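Local coordinates for protein nigritoxine (Vibrio nigripulchritudo, PDB 5M41) that acts as a bacterial toxin against crustaceans and insects and has a fold described as new, at residues Arg53-Asp58 and Lys108-Ile113; Gly290-Met295 and Glu448-Val453; Leu607-Gly612 and Gly623-Trp628. All coordinates share one frame; numbering follows the deposited sequence.

Contact 1 of 3, residues Arg53-Asp58 and Lys108-Ile113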
# COMPACT_ATOMS: atom_id res chain seq x y z
N ARG A 53 -42.11 -19.31 -12.19
CA ARG A 53 -42.58 -20.43 -11.41
C ARG A 53 -43.28 -19.98 -10.14
O ARG A 53 -44.43 -20.35 -9.91
CB ARG A 53 -41.44 -21.39 -11.09
CG ARG A 53 -41.89 -22.67 -10.40
CD ARG A 53 -40.92 -23.81 -10.60
NE ARG A 53 -39.62 -23.58 -9.96
CZ ARG A 53 -39.37 -23.75 -8.67
NH1 ARG A 53 -40.33 -24.16 -7.84
NH2 ARG A 53 -38.14 -23.52 -8.19
N GLU A 54 -42.61 -19.15 -9.34
CA GLU A 54 -43.14 -18.70 -8.04
C GLU A 54 -44.44 -17.89 -8.18
O GLU A 54 -45.29 -17.91 -7.29
CB GLU A 54 -42.09 -17.90 -7.27
CG GLU A 54 -41.81 -16.51 -7.84
CD GLU A 54 -40.86 -15.68 -6.99
OE1 GLU A 54 -40.77 -15.92 -5.76
OE2 GLU A 54 -40.22 -14.76 -7.55
N GLU A 55 -44.58 -17.21 -9.31
CA GLU A 55 -45.69 -16.30 -9.57
C GLU A 55 -46.87 -17.02 -10.27
O GLU A 55 -47.82 -16.38 -10.72
CB GLU A 55 -45.16 -15.11 -10.38
CG GLU A 55 -46.02 -13.86 -10.40
CD GLU A 55 -46.78 -13.69 -11.71
OE1 GLU A 55 -46.42 -14.37 -12.70
OE2 GLU A 55 -47.73 -12.88 -11.74
N ARG A 56 -46.79 -18.34 -10.33
CA ARG A 56 -47.79 -19.17 -11.00
C ARG A 56 -48.19 -20.37 -10.13
O ARG A 56 -47.36 -20.87 -9.36
CB ARG A 56 -47.28 -19.64 -12.36
CG ARG A 56 -47.27 -18.58 -13.46
CD ARG A 56 -47.65 -19.16 -14.82
NE ARG A 56 -46.56 -19.87 -15.51
CZ ARG A 56 -46.23 -21.15 -15.33
NH1 ARG A 56 -46.87 -21.91 -14.45
NH2 ARG A 56 -45.24 -21.68 -16.03
N PRO A 57 -49.44 -20.87 -10.29
CA PRO A 57 -49.98 -21.81 -9.30
C PRO A 57 -49.40 -23.23 -9.35
O PRO A 57 -49.08 -23.80 -8.30
CB PRO A 57 -51.49 -21.83 -9.60
CG PRO A 57 -51.69 -21.00 -10.84
CD PRO A 57 -50.34 -20.73 -11.44
N ASP A 58 -49.28 -23.78 -10.55
CA ASP A 58 -48.89 -25.19 -10.74
C ASP A 58 -47.52 -25.56 -10.15
O ASP A 58 -47.39 -26.60 -9.49
CB ASP A 58 -48.99 -25.59 -12.22
CG ASP A 58 -48.22 -24.65 -13.15
OD1 ASP A 58 -47.48 -23.76 -12.67
OD2 ASP A 58 -48.37 -24.81 -14.38
N LYS A 108 -40.84 -5.83 -17.12
CA LYS A 108 -41.58 -6.91 -17.79
C LYS A 108 -40.64 -8.00 -18.31
O LYS A 108 -40.53 -8.21 -19.55
CB LYS A 108 -42.42 -6.34 -18.96
CG LYS A 108 -43.56 -5.42 -18.56
CD LYS A 108 -44.92 -6.09 -18.76
CE LYS A 108 -45.22 -7.16 -17.69
NZ LYS A 108 -45.99 -8.31 -18.24
N PRO A 109 -39.94 -8.71 -17.38
CA PRO A 109 -39.02 -9.74 -17.89
C PRO A 109 -39.78 -10.87 -18.59
O PRO A 109 -39.21 -11.54 -19.44
CB PRO A 109 -38.29 -10.24 -16.64
CG PRO A 109 -39.15 -9.82 -15.50
CD PRO A 109 -39.84 -8.56 -15.92
N TYR A 110 -41.05 -11.06 -18.23
CA TYR A 110 -41.92 -12.04 -18.89
C TYR A 110 -43.33 -11.46 -19.01
O TYR A 110 -43.79 -10.76 -18.11
CB TYR A 110 -41.95 -13.38 -18.15
CG TYR A 110 -42.50 -13.29 -16.74
CD1 TYR A 110 -43.83 -13.57 -16.46
CD2 TYR A 110 -41.67 -12.92 -15.68
CE1 TYR A 110 -44.33 -13.48 -15.16
CE2 TYR A 110 -42.15 -12.82 -14.38
CZ TYR A 110 -43.47 -13.10 -14.12
OH TYR A 110 -43.93 -12.99 -12.82
N THR A 111 -43.98 -11.74 -20.13
CA THR A 111 -45.32 -11.26 -20.39
C THR A 111 -46.14 -12.44 -20.87
O THR A 111 -45.71 -13.20 -21.74
CB THR A 111 -45.30 -10.19 -21.49
OG1 THR A 111 -44.30 -9.23 -21.16
CG2 THR A 111 -46.68 -9.48 -21.61
N ASN A 112 -47.32 -12.61 -20.27
CA ASN A 112 -48.24 -13.63 -20.73
C ASN A 112 -48.89 -13.22 -22.03
O ASN A 112 -49.55 -12.20 -22.11
CB ASN A 112 -49.29 -13.90 -19.66
CG ASN A 112 -48.69 -14.49 -18.41
OD1 ASN A 112 -48.14 -15.59 -18.44
ND2 ASN A 112 -48.75 -13.75 -17.31
N ILE A 113 -48.66 -14.00 -23.08
CA ILE A 113 -49.31 -13.75 -24.35
C ILE A 113 -50.45 -14.77 -24.43
O ILE A 113 -50.21 -15.97 -24.65
CB ILE A 113 -48.35 -13.89 -25.53
CG1 ILE A 113 -47.13 -12.94 -25.39
CG2 ILE A 113 -49.09 -13.71 -26.86
CD1 ILE A 113 -47.46 -11.45 -25.37
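The phenol hydroxyl of Tyr110 reaches the carboxylate of Glu55, with OH donating to OE1 over 2.8 Å in a bond that is weak by its geometry. Glu55 OE1 comes in at the edge of the Tyr110 ring, near its plane, and lies 3.3 Å from Tyr110 CE1, while the carboxylate is turned 54° from the ring. Behind it the aliphatic part of Glu55 runs past the hydroxyl, its CG 3.3 Å from Tyr110 OH. The Glu55 chain bends at chi2 (-104°), which turns the carboxylate toward the hydroxyl. With the CA atoms of Glu55 and Tyr110 10.9 Å apart, two long side chains are needed, and the rigid phenol of tyrosine carries its hydroxyl most of the way. Glutamate suits a solvent-exposed site, where water can share its charge. Just beyond, Arg56 NH1 and Asp58 OD1 form a salt bridge of 2.6 Å in the turn after the helix. Glu55 is the first residue to leave helix 34-54, whose last turn also touches Tyr110 through Gln51 and Ile52. The contact therefore joins that helix end to strand 110-113, an outermost strand of a five-stranded antiparallel sheet, paired with strand 98-102.

Contact 2 of 3, residues Gly290-Met295 and Glu448-Val453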
# COMPACT_ATOMS: atom_id res chain seq x y z
N GLY A 290 2.38 14.15 -9.02
CA GLY A 290 3.34 15.17 -8.66
C GLY A 290 2.97 15.95 -7.40
O GLY A 290 3.76 16.79 -6.96
N THR A 291 1.79 15.69 -6.82
CA THR A 291 1.35 16.38 -5.58
C THR A 291 0.98 15.38 -4.47
O THR A 291 0.59 14.26 -4.77
CB THR A 291 0.19 17.36 -5.87
OG1 THR A 291 -0.29 17.92 -4.64
CG2 THR A 291 -0.93 16.69 -6.60
N GLN A 292 1.15 15.75 -3.19
CA GLN A 292 1.02 14.78 -2.09
C GLN A 292 0.50 15.42 -0.81
O GLN A 292 0.67 16.61 -0.62
CB GLN A 292 2.35 14.08 -1.82
CG GLN A 292 3.40 14.91 -1.05
CD GLN A 292 4.78 14.29 -1.20
OE1 GLN A 292 5.06 13.60 -2.18
NE2 GLN A 292 5.64 14.52 -0.23
N LEU A 293 -0.11 14.63 0.08
CA LEU A 293 -0.53 15.13 1.40
C LEU A 293 0.11 14.33 2.52
O LEU A 293 -0.23 13.16 2.72
CB LEU A 293 -2.05 15.15 1.54
CG LEU A 293 -2.73 15.60 2.85
CD1 LEU A 293 -2.36 17.03 3.24
CD2 LEU A 293 -4.24 15.48 2.69
N LEU A 294 1.01 14.96 3.26
CA LEU A 294 1.72 14.31 4.35
C LEU A 294 0.95 14.54 5.63
O LEU A 294 0.60 15.68 5.93
CB LEU A 294 3.15 14.87 4.50
CG LEU A 294 4.01 14.13 5.53
CD1 LEU A 294 4.09 12.62 5.25
CD2 LEU A 294 5.39 14.73 5.66
N MET A 295 0.67 13.48 6.38
CA MET A 295 -0.11 13.62 7.61
C MET A 295 0.49 12.77 8.72
O MET A 295 1.30 11.88 8.47
CB MET A 295 -1.54 13.14 7.37
CG MET A 295 -2.30 13.93 6.31
SD MET A 295 -3.82 13.10 5.80
CE MET A 295 -3.23 11.83 4.69
N GLU A 448 11.28 7.85 -3.05
CA GLU A 448 12.30 8.84 -3.42
C GLU A 448 11.60 10.14 -3.81
O GLU A 448 12.01 11.21 -3.38
CB GLU A 448 13.16 8.35 -4.59
CG GLU A 448 14.01 7.14 -4.25
CD GLU A 448 14.69 6.49 -5.46
OE1 GLU A 448 14.40 6.83 -6.63
OE2 GLU A 448 15.53 5.59 -5.21
N ARG A 449 10.51 10.02 -4.57
CA ARG A 449 9.76 11.21 -4.97
C ARG A 449 9.15 11.91 -3.78
O ARG A 449 9.27 13.13 -3.65
CB ARG A 449 8.69 10.88 -6.01
CG ARG A 449 9.27 10.50 -7.36
CD ARG A 449 8.16 10.01 -8.27
NE ARG A 449 8.57 8.84 -9.04
CZ ARG A 449 7.92 7.69 -9.10
NH1 ARG A 449 6.77 7.49 -8.46
NH2 ARG A 449 8.43 6.72 -9.85
N VAL A 450 8.55 11.12 -2.89
CA VAL A 450 7.98 11.66 -1.65
C VAL A 450 9.05 12.45 -0.87
O VAL A 450 8.77 13.57 -0.43
CB VAL A 450 7.33 10.56 -0.78
CG1 VAL A 450 7.06 11.05 0.64
CG2 VAL A 450 6.04 10.03 -1.42
N ALA A 451 10.25 11.88 -0.74
CA ALA A 451 11.37 12.50 -0.01
C ALA A 451 11.84 13.83 -0.63
O ALA A 451 12.22 14.76 0.11
CB ALA A 451 12.54 11.54 0.15
N ILE A 452 11.81 13.91 -1.96
CA ILE A 452 12.17 15.14 -2.67
C ILE A 452 11.20 16.27 -2.32
O ILE A 452 11.61 17.33 -1.84
CB ILE A 452 12.20 14.95 -4.22
CG1 ILE A 452 13.25 13.91 -4.65
CG2 ILE A 452 12.45 16.28 -4.93
CD1 ILE A 452 14.59 14.01 -3.94
N VAL A 453 9.91 16.02 -2.56
CA VAL A 453 8.88 17.01 -2.25
C VAL A 453 9.00 17.54 -0.82
O VAL A 453 9.01 18.75 -0.61
CB VAL A 453 7.47 16.49 -2.54
CG1 VAL A 453 6.43 17.55 -2.19
CG2 VAL A 453 7.37 16.10 -4.01
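A helix laid against an antiparallel sheet is the setting here: Gln292 of segment 290-295, on the sheet side, extends its amide to Val450 and Val453 of helix 444-457. Gln292 NE2 donates to the backbone carbonyl Val450 O at 3.3 Å, with a nearly straight N-H...O angle of 170°. The donor lies in the carbonyl plane on a lone pair, at 120° to the C=O bond, an approach compatible with the carbonyl also serving the helix. The acceptor lies almost in the plane of the glutamine amide, as suits its planar N-H. The other end of the amide is held as well: Gln292 OE1 accepts from Lys344 NZ, and the two bonds together fix which way round the amide sits. The first torsion of Gln292 puts CG in the crowded position between backbone N and carbonyl carbon (chi1 77°), and the rest of the chain then extends to the helix. Val453 comes to meet it, its CB 3.5 Å from Gln292 NE2, and Val450 CG2 is 3.8 Å from Gln292 OE1. Short, beta-branched valines suit a helix face that must let an amide come close to its backbone. Gln292 and Val450 both touch Val342 of the neighbouring strand 340-348, and Arg449 pairs with Asp288 of strand 286-288, so the helix is tied to several strands of one sheet.

Contact 3 of 3, residues Leu607-Gly612 and Gly623-Trp628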
# COMPACT_ATOMS: atom_id res chain seq x y z
N LEU A 607 24.04 -4.45 19.91
CA LEU A 607 23.65 -5.86 20.11
C LEU A 607 22.14 -5.98 20.36
O LEU A 607 21.47 -6.80 19.71
CB LEU A 607 24.45 -6.52 21.27
CG LEU A 607 24.05 -7.95 21.67
CD1 LEU A 607 24.14 -8.92 20.48
CD2 LEU A 607 24.86 -8.47 22.87
N THR A 608 21.63 -5.17 21.27
CA THR A 608 20.22 -5.23 21.66
C THR A 608 19.36 -4.87 20.47
O THR A 608 18.40 -5.59 20.16
CB THR A 608 19.89 -4.32 22.86
OG1 THR A 608 20.62 -4.76 24.00
CG2 THR A 608 18.39 -4.38 23.20
N TYR A 609 19.70 -3.78 19.80
CA TYR A 609 18.88 -3.36 18.67
C TYR A 609 18.84 -4.44 17.59
O TYR A 609 17.76 -4.80 17.13
CB TYR A 609 19.29 -1.99 18.11
CG TYR A 609 18.48 -1.59 16.89
CD1 TYR A 609 17.20 -1.05 17.02
CD2 TYR A 609 18.99 -1.79 15.61
CE1 TYR A 609 16.45 -0.70 15.90
CE2 TYR A 609 18.25 -1.44 14.48
CZ TYR A 609 16.99 -0.90 14.63
OH TYR A 609 16.25 -0.55 13.51
N ILE A 610 19.99 -4.97 17.22
CA ILE A 610 20.07 -5.94 16.14
C ILE A 610 19.34 -7.25 16.50
O ILE A 610 18.58 -7.78 15.67
CB ILE A 610 21.53 -6.16 15.69
CG1 ILE A 610 22.08 -4.89 15.03
CG2 ILE A 610 21.66 -7.35 14.72
CD1 ILE A 610 21.37 -4.47 13.74
N GLU A 611 19.54 -7.74 17.72
CA GLU A 611 18.81 -8.93 18.19
C GLU A 611 17.30 -8.69 18.13
O GLU A 611 16.55 -9.58 17.76
CB GLU A 611 19.26 -9.35 19.59
CG GLU A 611 20.70 -9.83 19.63
CD GLU A 611 20.91 -11.12 18.84
OE1 GLU A 611 20.17 -12.08 19.09
OE2 GLU A 611 21.80 -11.18 17.97
N GLY A 612 16.86 -7.48 18.45
CA GLY A 612 15.46 -7.12 18.33
C GLY A 612 15.00 -7.16 16.88
O GLY A 612 13.98 -7.79 16.56
N GLY A 623 9.91 -2.51 22.95
CA GLY A 623 8.72 -1.69 22.71
C GLY A 623 8.53 -1.18 21.29
O GLY A 623 9.10 -1.68 20.32
N ASN A 624 7.67 -0.17 21.19
CA ASN A 624 7.71 0.77 20.09
C ASN A 624 9.17 1.08 19.71
O ASN A 624 9.99 1.45 20.56
CB ASN A 624 6.98 2.03 20.55
CG ASN A 624 6.98 3.13 19.52
OD1 ASN A 624 8.02 3.55 19.03
ND2 ASN A 624 5.80 3.64 19.23
N GLU A 625 9.49 0.90 18.43
CA GLU A 625 10.86 0.97 17.97
C GLU A 625 11.36 2.40 17.99
O GLU A 625 12.51 2.67 18.33
CB GLU A 625 11.01 0.34 16.57
CG GLU A 625 12.46 0.24 16.11
CD GLU A 625 12.58 -0.33 14.70
OE1 GLU A 625 11.60 -0.92 14.23
OE2 GLU A 625 13.65 -0.19 14.06
N MET A 626 10.48 3.32 17.63
CA MET A 626 10.76 4.75 17.68
C MET A 626 11.13 5.20 19.11
O MET A 626 12.12 5.92 19.32
CB MET A 626 9.52 5.49 17.18
CG MET A 626 9.71 6.95 16.88
SD MET A 626 8.33 7.60 15.92
CE MET A 626 8.51 6.68 14.43
N GLU A 627 10.32 4.76 20.08
CA GLU A 627 10.59 5.06 21.48
C GLU A 627 11.92 4.42 21.87
O GLU A 627 12.74 5.04 22.56
CB GLU A 627 9.43 4.56 22.37
CG GLU A 627 8.15 5.37 22.22
CD GLU A 627 7.00 4.90 23.11
OE1 GLU A 627 7.03 3.78 23.64
OE2 GLU A 627 6.03 5.65 23.27
N TRP A 628 12.16 3.19 21.40
CA TRP A 628 13.38 2.49 21.76
C TRP A 628 14.61 3.25 21.32
O TRP A 628 15.58 3.37 22.08
CB TRP A 628 13.39 1.04 21.26
CG TRP A 628 14.53 0.21 21.82
CD1 TRP A 628 14.48 -0.72 22.87
CD2 TRP A 628 15.94 0.24 21.40
NE1 TRP A 628 15.73 -1.26 23.09
CE2 TRP A 628 16.64 -0.72 22.26
CE3 TRP A 628 16.66 0.94 20.44
CZ2 TRP A 628 18.01 -0.96 22.13
CZ3 TRP A 628 18.03 0.69 20.32
CH2 TRP A 628 18.68 -0.23 21.15
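Tyr609 touches both Glu625 and Trp628. Tyr609 OH donates to Glu625 OE2 at 2.7 Å; the acceptor sits at the edge of the phenol ring, in its plane, and is met nearly along its own C-O axis. Glu625 CG lies opposite the backbone N (chi1 -173°), which carries the extended chain across to the hydroxyl at about a right angle to the tyrosine, carboxylate and ring planes 49° apart. Nearer the backbone, Tyr609 CB rests 3.6 Å from Trp628 CH2. The Tyr609 ring and the six-membered ring of Trp628 meet obliquely, centroids 5.7 Å apart and planes at 41°. Thr608 CG2 lies 3.6 Å from Trp628 CZ2, so the broad indole meets both the threonine methyl and the tyrosine CB. Thr608 OG1 meanwhile hydrogen-bonds Asn604 O and Leu642 N, a division of labour that suits threonine. Phe618 extends the aromatic cluster, meeting Trp628 edge-to-face and also touching Tyr609, whose ring also meets Phe582. Farther out, Asn624 caps helix 625-632, its OD1 accepting from Glu627 N at 2.8 Å, and so sets the first turn that carries Glu625. All four touching residues are buried where helices 603-614 and 625-632 meet. The short bond from the hydroxyl, the N-terminal end of the second helix and a weak, long ion pair of Glu625 OE1 with Lys613 NZ probably favour a negative charge that burial alone would oppose.

The three contacts follow one another along the chain, each closing before the next opens, and none touches another. Contact 1 stands far from the rest: its centre is 61 Å from that of contact 2 and 71 Å from that of contact 3, and contacts 1 and 3 lie on opposite sides of the chain's centre. Contacts 2 and 3 are closer neighbours, with nearest atoms about 11 Å apart and centres 28 Å apart. From contact 1 to contact 3 burial rises, from surface to partly buried to fully buried. The magnesium ion, held at Val189, Glu192 and Asp195, draws on no residue of these contacts.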